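Local structure of HTPA Reductase (Selaginella moellendorffii, 5U5N) at the interface of chains A and B. The protein catalyses the NAD(P)H-dependent reduction of 4-hydroxy-tetrahydrodipicolinate to tetrahydrodipicolinate, a step of lysine biosynthesis by the diaminopimelate pathway, and forms a dimer. Numbering follows the deposited sequence. Chains: chain A/B, HTPA Reductase.

The interface of chains A and B. Residues chain A 273-274, 276-277; chain B 146, 148-149, 152.
The C-terminal tail of chain A, with the end of helix 269-274, lies along the end of helix 131-146 and the loop after it in chain B, in this part of the two-fold dimer interface. The patch hides 181 Å², and no nitrogen or oxygen of one chain reaches the other closely enough for a direct polar bond. A water supplies the link instead, 2.7 Å from the carbonyl A:Leu273 O and 2.7 Å from the carbonyl B:Pro148 O. A:Glu274 and B:Gln146 run side by side, pointing the same way. Each has CG anti to its carbonyl carbon; beyond that the glutamate is extended, whereas the glutamine bends (chi2 -47°). Their terminal planes are turned by 63°. Carboxylate OE2 of A:Glu274 stays 3.9 Å from amide NE2 of B:Gln146, beyond hydrogen-bond range, so any attraction there is probably only long-range. The glutamate's aliphatic part rests on backbone, its CG 3.6 Å from B:Gln146 O. The tail passes over the face of the proline ring at A:Gly276, its CA 4.0 Å from B:Pro148 CG. At the far end A:Ser277 holds OG between its backbone N and carbonyl carbon (chi1 51°), which sets OG 3.7 Å from B:Gly149 CA, while its CB meets B:Ser152 CB at 3.8 Å in van der Waals contact. In the fold, the patch sits where helix 131-146 of one subunit ends against the last helix and tail of the other, with a symmetric twin.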
loop_
_atom_site.group_PDB
_atom_site.type_symbol
_atom_site.label_atom_id
_atom_site.label_comp_id
_atom_site.label_asym_id
_atom_site.label_seq_id
_atom_site.Cartn_x
_atom_site.Cartn_y
_atom_site.Cartn_z
ATOM N N LEU A 273 12.170 -9.403 3.719
ATOM C CA LEU A 273 10.754 -9.090 4.031
ATOM C C LEU A 273 9.863 -10.339 3.886
ATOM O O LEU A 273 9.048 -10.630 4.739
ATOM C CB LEU A 273 10.261 -7.944 3.151
ATOM C CG LEU A 273 10.807 -6.572 3.545
ATOM C CD1 LEU A 273 10.668 -5.557 2.422
ATOM C CD2 LEU A 273 10.149 -6.031 4.810
ATOM N N GLU A 274 10.079 -11.080 2.806
ATOM C CA GLU A 274 9.356 -12.323 2.534
ATOM C C GLU A 274 9.563 -13.389 3.609
ATOM O O GLU A 274 8.673 -14.165 3.872
ATOM C CB GLU A 274 9.726 -12.894 1.159
ATOM C CG GLU A 274 9.128 -12.160 -0.032
ATOM C CD GLU A 274 9.840 -12.467 -1.344
ATOM O OE1 GLU A 274 11.050 -12.825 -1.303
ATOM O OE2 GLU A 274 9.238 -12.312 -2.423
ATOM N N GLY A 276 9.618 -12.902 6.828
ATOM C CA GLY A 276 8.764 -12.623 7.979
ATOM C C GLY A 276 9.542 -11.972 9.090
ATOM O O GLY A 276 10.753 -11.852 8.994
ATOM N N SER A 277 8.868 -11.573 10.166
ATOM C CA SER A 277 9.587 -11.062 11.343
ATOM C C SER A 277 10.200 -12.194 12.115
ATOM O O SER A 277 9.577 -13.228 12.288
ATOM C CB SER A 277 8.721 -10.226 12.268
ATOM O OG SER A 277 7.528 -10.884 12.598
ATOM N N GLN B 146 2.817 -10.787 0.953
ATOM C CA GLN B 146 4.211 -10.928 0.522
ATOM C C GLN B 146 5.152 -10.774 1.726
ATOM O O GLN B 146 6.145 -11.448 1.790
ATOM C CB GLN B 146 4.610 -9.881 -0.535
ATOM C CG GLN B 146 4.053 -9.987 -1.942
ATOM C CD GLN B 146 4.153 -11.371 -2.496
ATOM O OE1 GLN B 146 3.150 -11.945 -2.926
ATOM N NE2 GLN B 146 5.350 -11.941 -2.465
ATOM N N PRO B 148 4.827 -10.716 5.512
ATOM C CA PRO B 148 4.271 -10.920 6.878
ATOM C C PRO B 148 5.170 -10.401 7.996
ATOM O O PRO B 148 6.364 -10.554 7.939
ATOM C CB PRO B 148 4.162 -12.443 6.974
ATOM C CG PRO B 148 5.231 -12.937 6.068
ATOM C CD PRO B 148 5.140 -12.009 4.879
ATOM N N GLY B 149 4.576 -9.783 9.006
ATOM C CA GLY B 149 5.317 -9.179 10.129
ATOM C C GLY B 149 6.205 -7.990 9.824
ATOM O O GLY B 149 6.941 -7.548 10.704
ATOM N N SER B 152 6.177 -5.374 12.422
ATOM C CA SER B 152 6.160 -5.928 13.768
ATOM C C SER B 152 6.757 -4.945 14.758
ATOM O O SER B 152 7.854 -4.424 14.501
ATOM C CB SER B 152 6.902 -7.241 13.778
ATOM O OG SER B 152 6.657 -7.920 14.996
HETATM O O HOH W 1 8.494 -9.212 6.981
#